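Local coordinates for protein chaperone SycD (Chlamydia pneumoniae, PDB 4NRH) that binds the gatekeeper protein CopN as a type III secretion chaperone of the LcrH/SycD family and probably helps direct translocator secretion, at residues Thr48-Phe53 with Phe88-Phe92; Val63-Tyr68 with Val82-Leu86; Trp97-Ala102 with His115-Thr120. One frame throughout, in Å; residues are numbered along the deposited sequence.

Contact 1 (Thr48-Phe53 with Phe88-Phe92); sequences TYQKIF and FFNPF
Gln50 reaches Asn90 because both side chains leave the backbone with CG opposite the backbone N, at chi1 162° in Gln50 and -168° in Asn90, and because the glutamine chain stays extended beyond CG. Asn90 ND2 donates to Gln50 OE1 at 2.6 Å; the nitrogen lies nearly in line with the glutamine C=O, but the N-H itself points off that line, and the oxygen lies somewhat out of the asparagine's amide plane. The two amides are turned well away from each other. Each has a second task that fixes its rotation: Asn90 OD1 accepts from Phe92 N (3.1 Å), an Asx turn that leads the chain away from the helix end, while Gln50 NE2 bonds to Ile55 O. Amides suit these places, since each offers a donor and an acceptor at once.

The start of one helix here meets the end of another. Thr48 is the N-cap of helix 49-52, its OG1 accepting from Lys51 N at 3.3 Å, and Phe89 closes helix 76-89. First-turn N-H groups and last-turn carbonyls lack partners inside their own helices, and the two ends supply each other: Gln50 N donates to Phe89 O (2.9 Å), and a water accepts from Tyr49 N and donates to Phe88 O.

Beneath this polar layer lie the aromatics. The Tyr49 and Phe88 rings are nearly parallel, 7° between planes, yet slid apart so that they barely overlap; Phe88 CZ rides over one tyrosine face, 3.8 Å from Tyr49 CD2. Phe53 CD2 comes within 3.7 Å of Phe89 CE1, and Leu14 and Ile17 of helix 9-19 also pack on Phe89. On the other flank the Thr48 methyl CG2 meets the edge of the Phe92 ring. Ser278 of the CopN chain packs against both Tyr49 and Phe88.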
loop_
_atom_site.group_PDB
_atom_site.type_symbol
_atom_site.label_atom_id
_atom_site.label_comp_id
_atom_site.label_asym_id
_atom_site.label_seq_id
_atom_site.Cartn_x
_atom_site.Cartn_y
_atom_site.Cartn_z
ATOM N N THR D 48 -3.519 -11.351 14.886
ATOM C CA THR D 48 -2.546 -10.277 14.738
ATOM C C THR D 48 -1.883 -10.388 13.372
ATOM O O THR D 48 -1.957 -11.433 12.724
ATOM C CB THR D 48 -1.471 -10.322 15.837
ATOM O OG1 THR D 48 -0.712 -11.530 15.712
ATOM C CG2 THR D 48 -2.110 -10.266 17.220
ATOM N N TYR D 49 -1.233 -9.318 12.931
ATOM C CA TYR D 49 -0.541 -9.341 11.647
ATOM C C TYR D 49 0.729 -10.184 11.713
ATOM O O TYR D 49 1.216 -10.657 10.687
ATOM C CB TYR D 49 -0.239 -7.919 11.171
ATOM C CG TYR D 49 -1.461 -7.255 10.573
ATOM C CD1 TYR D 49 -2.050 -7.761 9.423
ATOM C CD2 TYR D 49 -2.036 -6.141 11.167
ATOM C CE1 TYR D 49 -3.171 -7.173 8.873
ATOM C CE2 TYR D 49 -3.159 -5.542 10.624
ATOM C CZ TYR D 49 -3.723 -6.065 9.477
ATOM O OH TYR D 49 -4.837 -5.475 8.928
ATOM N N GLN D 50 1.269 -10.361 12.916
ATOM C CA GLN D 50 2.354 -11.313 13.117
ATOM C C GLN D 50 1.879 -12.704 12.715
ATOM O O GLN D 50 2.571 -13.438 12.007
ATOM C CB GLN D 50 2.825 -11.319 14.572
ATOM C CG GLN D 50 3.628 -12.559 14.932
ATOM C CD GLN D 50 4.020 -12.614 16.394
ATOM O OE1 GLN D 50 3.494 -11.870 17.221
ATOM N NE2 GLN D 50 4.950 -13.504 16.721
ATOM N N LYS D 51 0.683 -13.050 13.179
ATOM C CA LYS D 51 0.055 -14.326 12.861
ATOM C C LYS D 51 -0.228 -14.442 11.367
ATOM O O LYS D 51 0.137 -15.432 10.730
ATOM C CB LYS D 51 -1.241 -14.487 13.657
ATOM C CG LYS D 51 -2.103 -15.661 13.232
ATOM C CD LYS D 51 -1.469 -16.981 13.628
ATOM C CE LYS D 51 -2.465 -18.123 13.505
ATOM N NZ LYS D 51 -1.892 -19.415 13.974
ATOM N N ILE D 52 -0.890 -13.424 10.823
ATOM C CA ILE D 52 -1.255 -13.383 9.409
ATOM C C ILE D 52 -0.046 -13.499 8.479
ATOM O O ILE D 52 -0.087 -14.225 7.485
ATOM C CB ILE D 52 -2.024 -12.086 9.082
ATOM C CG1 ILE D 52 -3.354 -12.054 9.839
ATOM C CG2 ILE D 52 -2.258 -11.954 7.583
ATOM C CD1 ILE D 52 -4.010 -10.692 9.871
ATOM N N PHE D 53 1.035 -12.798 8.811
ATOM C CA PHE D 53 2.221 -12.782 7.958
ATOM C C PHE D 53 3.192 -13.901 8.319
ATOM O O PHE D 53 4.301 -13.965 7.783
ATOM C CB PHE D 53 2.929 -11.428 8.048
ATOM C CG PHE D 53 2.148 -10.292 7.451
ATOM C CD1 PHE D 53 1.507 -10.442 6.232
ATOM C CD2 PHE D 53 2.052 -9.077 8.109
ATOM C CE1 PHE D 53 0.786 -9.399 5.679
ATOM C CE2 PHE D 53 1.331 -8.030 7.562
ATOM C CZ PHE D 53 0.698 -8.192 6.345
ATOM N N PHE D 88 2.532 -2.778 15.432
ATOM C CA PHE D 88 1.675 -3.088 14.293
ATOM C C PHE D 88 1.527 -4.595 14.106
ATOM O O PHE D 88 0.436 -5.091 13.825
ATOM C CB PHE D 88 2.232 -2.443 13.017
ATOM C CG PHE D 88 1.596 -2.947 11.749
ATOM C CD1 PHE D 88 0.411 -2.397 11.289
ATOM C CD2 PHE D 88 2.195 -3.953 11.006
ATOM C CE1 PHE D 88 -0.175 -2.854 10.122
ATOM C CE2 PHE D 88 1.615 -4.413 9.839
ATOM C CZ PHE D 88 0.429 -3.862 9.396
ATOM N N PHE D 89 2.632 -5.317 14.262
ATOM C CA PHE D 89 2.637 -6.765 14.086
ATOM C C PHE D 89 1.995 -7.497 15.262
ATOM O O PHE D 89 1.225 -8.438 15.069
ATOM C CB PHE D 89 4.067 -7.263 13.870
ATOM C CG PHE D 89 4.609 -6.959 12.505
ATOM C CD1 PHE D 89 3.851 -7.215 11.373
ATOM C CD2 PHE D 89 5.871 -6.409 12.349
ATOM C CE1 PHE D 89 4.343 -6.934 10.114
ATOM C CE2 PHE D 89 6.368 -6.124 11.091
ATOM C CZ PHE D 89 5.602 -6.387 9.972
ATOM N N ASN D 90 2.314 -7.068 16.479
ATOM C CA ASN D 90 1.737 -7.675 17.673
ATOM C C ASN D 90 1.574 -6.637 18.780
ATOM O O ASN D 90 2.495 -6.411 19.564
ATOM C CB ASN D 90 2.607 -8.841 18.157
ATOM C CG ASN D 90 1.916 -9.698 19.209
ATOM O OD1 ASN D 90 0.972 -9.264 19.870
ATOM N ND2 ASN D 90 2.396 -10.927 19.372
ATOM N N PRO D 91 0.392 -6.006 18.846
ATOM C CA PRO D 91 0.105 -4.935 19.806
ATOM C C PRO D 91 -0.199 -5.439 21.215
ATOM O O PRO D 91 -0.540 -4.636 22.084
ATOM C CB PRO D 91 -1.129 -4.260 19.207
ATOM C CG PRO D 91 -1.828 -5.358 18.489
ATOM C CD PRO D 91 -0.748 -6.260 17.947
ATOM N N PHE D 92 -0.078 -6.744 21.440
ATOM C CA PHE D 92 -0.373 -7.314 22.752
ATOM C C PHE D 92 0.893 -7.607 23.550
ATOM O O PHE D 92 0.828 -8.149 24.652
ATOM C CB PHE D 92 -1.212 -8.586 22.603
ATOM C CG PHE D 92 -2.531 -8.359 21.922
ATOM C CD1 PHE D 92 -3.600 -7.823 22.620
ATOM C CD2 PHE D 92 -2.702 -8.679 20.586
ATOM C CE1 PHE D 92 -4.815 -7.608 21.999
ATOM C CE2 PHE D 92 -3.916 -8.468 19.959
ATOM C CZ PHE D 92 -4.973 -7.932 20.667
HETATM O O HOH W 1 -1.820 -6.961 14.512
#

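Contact 2 (Val63-Tyr68 with Val82-Leu86); sequences VYKEGY and VFRWL
Val63 and Val82 meet through the same branch. In each valine CG1 stands opposite the backbone N, and the two CG1 methyls come within 3.6 Å. Val82 CG1 also presses on the backbone of the facing helix, near Val63 O and Gly67 CA. Valine suits both places because its branching at CB puts a methyl at the interface with little conformational freedom to lose.

Leu86 takes the other common helical conformation, with CG beside its own N (chi1 -77°), and spreads its two methyls over neighbouring residues: Leu86 CD2 lies 3.7 Å from Val63 CG1, while Leu86 CD1 sits 3.6 Å from Tyr64 CA and at the edge of the tyrosine ring. The side chains of Val63 and Leu86 lie alongside, pointing opposite ways.

Phe83 swings its ring across to Gly67, where Phe83 CZ approaches Gly67 C at 3.5 Å. Gly67, having no side chain, leaves its backbone open to this ring and to Val82 CG1. Phe83 CE1 is 3.7 Å from Tyr64 CD1, the rings oblique at 50°. Past this apolar layer the Tyr64 hydroxyl shares a hydrogen bond with Ser99 OG on helix 94-106.

Helices 57-72 and 76-89 thus run antiparallel, the axes of segments 63-68 and 82-86 passing 9.4 Å apart at 154°, as a helical hairpin consistent with the tetratricopeptide-type architecture of this chaperone family.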
loop_
_atom_site.group_PDB
_atom_site.type_symbol
_atom_site.label_atom_id
_atom_site.label_comp_id
_atom_site.label_asym_id
_atom_site.label_seq_id
_atom_site.Cartn_x
_atom_site.Cartn_y
_atom_site.Cartn_z
ATOM N N VAL D 63 14.018 -7.909 15.949
ATOM C CA VAL D 63 13.626 -6.545 15.618
ATOM C C VAL D 63 13.570 -5.678 16.874
ATOM O O VAL D 63 13.952 -4.507 16.850
ATOM C CB VAL D 63 12.258 -6.518 14.902
ATOM C CG1 VAL D 63 11.828 -5.091 14.622
ATOM C CG2 VAL D 63 12.327 -7.308 13.602
ATOM N N TYR D 64 13.100 -6.262 17.973
ATOM C CA TYR D 64 13.023 -5.548 19.245
ATOM C C TYR D 64 14.400 -5.085 19.710
ATOM O O TYR D 64 14.558 -3.956 20.177
ATOM C CB TYR D 64 12.379 -6.421 20.322
ATOM C CG TYR D 64 12.255 -5.725 21.659
ATOM C CD1 TYR D 64 11.435 -4.614 21.811
ATOM C CD2 TYR D 64 12.963 -6.172 22.768
ATOM C CE1 TYR D 64 11.318 -3.971 23.028
ATOM C CE2 TYR D 64 12.853 -5.536 23.991
ATOM C CZ TYR D 64 12.029 -4.435 24.116
ATOM O OH TYR D 64 11.914 -3.796 25.328
ATOM N N LYS D 65 15.387 -5.967 19.593
ATOM C CA LYS D 65 16.757 -5.637 19.968
ATOM C C LYS D 65 17.308 -4.513 19.093
ATOM O O LYS D 65 18.038 -3.648 19.574
ATOM C CB LYS D 65 17.654 -6.873 19.881
ATOM C CG LYS D 65 17.417 -7.879 20.998
ATOM C CD LYS D 65 18.300 -9.106 20.847
ATOM C CE LYS D 65 19.771 -8.730 20.894
ATOM N NZ LYS D 65 20.651 -9.900 20.621
ATOM N N GLU D 66 16.958 -4.537 17.810
ATOM C CA GLU D 66 17.372 -3.488 16.883
ATOM C C GLU D 66 16.846 -2.127 17.327
ATOM O O GLU D 66 17.569 -1.130 17.298
ATOM C CB GLU D 66 16.887 -3.796 15.464
ATOM C CG GLU D 66 17.486 -5.051 14.854
ATOM C CD GLU D 66 17.073 -5.248 13.408
ATOM O OE1 GLU D 66 15.940 -4.862 13.053
ATOM O OE2 GLU D 66 17.880 -5.793 12.626
ATOM N N GLY D 67 15.582 -2.095 17.737
ATOM C CA GLY D 67 14.967 -0.876 18.226
ATOM C C GLY D 67 15.548 -0.483 19.569
ATOM O O GLY D 67 15.734 0.699 19.859
ATOM N N TYR D 68 15.832 -1.490 20.388
ATOM C CA TYR D 68 16.404 -1.277 21.710
ATOM C C TYR D 68 17.829 -0.739 21.601
ATOM O O TYR D 68 18.218 0.161 22.347
ATOM C CB TYR D 68 16.385 -2.582 22.510
ATOM C CG TYR D 68 16.500 -2.400 24.006
ATOM C CD1 TYR D 68 15.463 -1.836 24.739
ATOM C CD2 TYR D 68 17.642 -2.800 24.688
ATOM C CE1 TYR D 68 15.563 -1.671 26.110
ATOM C CE2 TYR D 68 17.751 -2.638 26.057
ATOM C CZ TYR D 68 16.709 -2.074 26.762
ATOM O OH TYR D 68 16.816 -1.911 28.125
ATOM N N VAL D 82 10.906 1.672 14.622
ATOM C CA VAL D 82 10.952 0.227 14.822
ATOM C C VAL D 82 9.838 -0.287 15.733
ATOM O O VAL D 82 9.160 -1.262 15.404
ATOM C CB VAL D 82 12.313 -0.201 15.413
ATOM C CG1 VAL D 82 12.291 -1.672 15.802
ATOM C CG2 VAL D 82 13.433 0.080 14.421
ATOM N N PHE D 83 9.648 0.373 16.872
ATOM C CA PHE D 83 8.660 -0.072 17.852
ATOM C C PHE D 83 7.227 0.029 17.330
ATOM O O PHE D 83 6.384 -0.797 17.673
ATOM C CB PHE D 83 8.807 0.714 19.159
ATOM C CG PHE D 83 10.099 0.452 19.877
ATOM C CD1 PHE D 83 10.576 -0.843 20.013
ATOM C CD2 PHE D 83 10.832 1.491 20.426
ATOM C CE1 PHE D 83 11.764 -1.095 20.671
ATOM C CE2 PHE D 83 12.023 1.245 21.085
ATOM C CZ PHE D 83 12.489 -0.049 21.207
ATOM N N ARG D 84 6.952 1.040 16.512
ATOM C CA ARG D 84 5.639 1.162 15.883
ATOM C C ARG D 84 5.345 -0.031 14.976
ATOM O O ARG D 84 4.223 -0.535 14.952
ATOM C CB ARG D 84 5.527 2.466 15.090
ATOM C CG ARG D 84 5.449 3.716 15.954
ATOM C CD ARG D 84 4.766 4.852 15.210
ATOM N NE ARG D 84 4.538 6.011 16.068
ATOM C CZ ARG D 84 5.113 7.196 15.894
ATOM N NH1 ARG D 84 5.948 7.389 14.882
ATOM N NH2 ARG D 84 4.846 8.192 16.728
ATOM N N TRP D 85 6.354 -0.473 14.229
ATOM C CA TRP D 85 6.220 -1.661 13.388
ATOM C C TRP D 85 5.939 -2.903 14.229
ATOM O O TRP D 85 5.097 -3.728 13.875
ATOM C CB TRP D 85 7.481 -1.875 12.544
ATOM C CG TRP D 85 7.487 -1.102 11.259
ATOM C CD1 TRP D 85 8.294 -0.050 10.938
ATOM C CD2 TRP D 85 6.646 -1.325 10.120
ATOM N NE1 TRP D 85 8.009 0.396 9.669
ATOM C CE2 TRP D 85 6.998 -0.370 9.146
ATOM C CE3 TRP D 85 5.627 -2.239 9.831
ATOM C CZ2 TRP D 85 6.371 -0.301 7.906
ATOM C CZ3 TRP D 85 5.005 -2.170 8.597
ATOM C CH2 TRP D 85 5.380 -1.208 7.650
ATOM N N LEU D 86 6.660 -3.030 15.340
ATOM C CA LEU D 86 6.477 -4.151 16.257
ATOM C C LEU D 86 5.067 -4.160 16.832
ATOM O O LEU D 86 4.430 -5.209 16.934
ATOM C CB LEU D 86 7.503 -4.089 17.386
ATOM C CG LEU D 86 8.921 -4.530 17.030
ATOM C CD1 LEU D 86 9.858 -4.244 18.186
ATOM C CD2 LEU D 86 8.944 -6.006 16.667
#

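Contact 3 (Trp97-Ala102 with His115-Thr120); sequences WFSLGA and HAYGVT
Trp97 lays its indole against the facing helix as a knob among His115, Ala116, Val119 and Thr120. Val119 CG1 stands almost squarely over the five-membered ring, 3.3 Å from its centroid and 6° off the normal, a CH-pi contact. Ala116 CB lies at the indole edge, and His115 CE1 comes up to Trp97 CZ3 with its ring plane steeply inclined to the indole. The large flat indole suits this knob because it can offer its face to Val119 and its rim to Ala116 and His115.

On the other side, the Phe98 and Tyr117 rings meet rim to rim at 84°, neither over the other's face, with 3.6 Å between Phe98 CE1 and Tyr117 CE1. With CG beside the backbone N (chi1 -73°), Tyr117 is carried under Gly101, whose CA sits off-centre above the ring. With no side chain on Gly101 and a single methyl on Ala116, the CA atoms of Gly101 and Ala116 come to 4.9 Å.

Thr120 turns CG2 toward Phe98 and folds OG1 back to donate to Ala116 O (2.8 Å), opposite in face to the bond from its own N.

Three polar atoms of this buried seam thus find their partners within their own helix or beyond the pair: Thr120 OG1 at Ala116 O, Trp97 NE1 at Pro91 O and Tyr117 OH at His105 ND1. The joining of the two helices of this tetratricopeptide repeat rests mainly on shape and dispersion.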
loop_
_atom_site.group_PDB
_atom_site.type_symbol
_atom_site.label_atom_id
_atom_site.label_comp_id
_atom_site.label_asym_id
_atom_site.label_seq_id
_atom_site.Cartn_x
_atom_site.Cartn_y
_atom_site.Cartn_z
ATOM N N TRP D 97 5.048 -1.570 23.519
ATOM C CA TRP D 97 4.421 -0.294 23.848
ATOM C C TRP D 97 5.249 0.515 24.843
ATOM O O TRP D 97 5.325 1.741 24.747
ATOM C CB TRP D 97 3.022 -0.525 24.420
ATOM C CG TRP D 97 1.981 -0.856 23.397
ATOM C CD1 TRP D 97 1.494 -2.093 23.092
ATOM C CD2 TRP D 97 1.275 0.071 22.566
ATOM N NE1 TRP D 97 0.535 -1.995 22.113
ATOM C CE2 TRP D 97 0.383 -0.676 21.772
ATOM C CE3 TRP D 97 1.313 1.460 22.412
ATOM C CZ2 TRP D 97 -0.466 -0.080 20.842
ATOM C CZ3 TRP D 97 0.473 2.049 21.485
ATOM C CH2 TRP D 97 -0.403 1.279 20.711
ATOM N N PHE D 98 5.862 -0.175 25.800
ATOM C CA PHE D 98 6.621 0.489 26.854
ATOM C C PHE D 98 7.867 1.151 26.277
ATOM O O PHE D 98 8.177 2.299 26.594
ATOM C CB PHE D 98 7.009 -0.508 27.949
ATOM C CG PHE D 98 7.190 0.116 29.306
ATOM C CD1 PHE D 98 7.041 1.482 29.486
ATOM C CD2 PHE D 98 7.514 -0.666 30.402
ATOM C CE1 PHE D 98 7.208 2.055 30.733
ATOM C CE2 PHE D 98 7.683 -0.098 31.653
ATOM C CZ PHE D 98 7.529 1.263 31.818
ATOM N N SER D 99 8.577 0.416 25.428
ATOM C CA SER D 99 9.766 0.942 24.772
ATOM C C SER D 99 9.404 2.044 23.783
ATOM O O SER D 99 10.175 2.982 23.577
ATOM C CB SER D 99 10.525 -0.182 24.066
ATOM O OG SER D 99 11.038 -1.115 25.001
ATOM N N LEU D 100 8.231 1.925 23.168
ATOM C CA LEU D 100 7.727 2.967 22.281
ATOM C C LEU D 100 7.441 4.230 23.085
ATOM O O LEU D 100 7.767 5.339 22.661
ATOM C CB LEU D 100 6.467 2.500 21.548
ATOM C CG LEU D 100 5.724 3.553 20.722
ATOM C CD1 LEU D 100 6.655 4.209 19.709
ATOM C CD2 LEU D 100 4.513 2.946 20.029
ATOM N N GLY D 101 6.828 4.048 24.252
ATOM C CA GLY D 101 6.521 5.152 25.141
ATOM C C GLY D 101 7.763 5.866 25.635
ATOM O O GLY D 101 7.811 7.095 25.669
ATOM N N ALA D 102 8.768 5.087 26.026
ATOM C CA ALA D 102 10.031 5.633 26.510
ATOM C C ALA D 102 10.744 6.439 25.430
ATOM O O ALA D 102 11.315 7.494 25.707
ATOM C CB ALA D 102 10.929 4.513 27.015
ATOM N N HIS D 115 -0.099 7.876 25.631
ATOM C CA HIS D 115 -0.942 6.835 25.056
ATOM C C HIS D 115 -0.273 5.464 25.116
ATOM O O HIS D 115 -0.911 4.471 25.464
ATOM C CB HIS D 115 -1.301 7.173 23.607
ATOM C CG HIS D 115 -2.042 6.084 22.901
ATOM N ND1 HIS D 115 -1.489 5.351 21.870
ATOM C CD2 HIS D 115 -3.291 5.592 23.079
ATOM C CE1 HIS D 115 -2.366 4.464 21.443
ATOM N NE2 HIS D 115 -3.471 4.588 22.160
ATOM N N ALA D 116 1.012 5.419 24.777
ATOM C CA ALA D 116 1.764 4.169 24.781
ATOM C C ALA D 116 1.901 3.613 26.196
ATOM O O ALA D 116 1.776 2.407 26.413
ATOM C CB ALA D 116 3.135 4.373 24.153
ATOM N N TYR D 117 2.162 4.500 27.153
ATOM C CA TYR D 117 2.224 4.120 28.562
ATOM C C TYR D 117 0.880 3.582 29.048
ATOM O O TYR D 117 0.825 2.611 29.804
ATOM C CB TYR D 117 2.648 5.310 29.425
ATOM C CG TYR D 117 4.110 5.681 29.304
ATOM C CD1 TYR D 117 5.075 4.716 29.053
ATOM C CD2 TYR D 117 4.523 6.999 29.452
ATOM C CE1 TYR D 117 6.413 5.053 28.948
ATOM C CE2 TYR D 117 5.857 7.345 29.349
ATOM C CZ TYR D 117 6.796 6.371 29.098
ATOM O OH TYR D 117 8.123 6.718 28.994
ATOM N N GLY D 118 -0.198 4.225 28.610
ATOM C CA GLY D 118 -1.541 3.822 28.988
ATOM C C GLY D 118 -1.896 2.434 28.492
ATOM O O GLY D 118 -2.534 1.657 29.202
ATOM N N VAL D 119 -1.480 2.123 27.268
ATOM C CA VAL D 119 -1.711 0.801 26.699
ATOM C C VAL D 119 -0.899 -0.252 27.449
ATOM O O VAL D 119 -1.390 -1.347 27.728
ATOM C CB VAL D 119 -1.350 0.760 25.201
ATOM C CG1 VAL D 119 -1.396 -0.667 24.680
ATOM C CG2 VAL D 119 -2.296 1.648 24.407
ATOM N N THR D 120 0.341 0.096 27.783
ATOM C CA THR D 120 1.214 -0.784 28.553
ATOM C C THR D 120 0.554 -1.167 29.874
ATOM O O THR D 120 0.623 -2.319 30.303
ATOM C CB THR D 120 2.580 -0.126 28.835
ATOM O OG1 THR D 120 3.162 0.325 27.606
ATOM C CG2 THR D 120 3.523 -1.116 29.503
#

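Overall arrangement
The three contacts run through an all-helical chain. Contact 2, which pairs helices 57-72 and 76-89, is nested inside the loop that contact 1 closes by bringing helix 49-52 to the end of helix 76-89; contact 3 follows in series, between helices 94-106 and 110-123. The centres of contacts 1 and 2, and of 2 and 3, are about 13 Å apart, those of 1 and 3 about 17 Å. Contacts 1 and 2 share helix 76-89, while contact 3 touches both others, through a hydrogen bond to each and packing with contact 2. The antiparallel pairs of contacts 2 and 3 are thus stacked side by side, and among the three only contact 1 is touched by CopN.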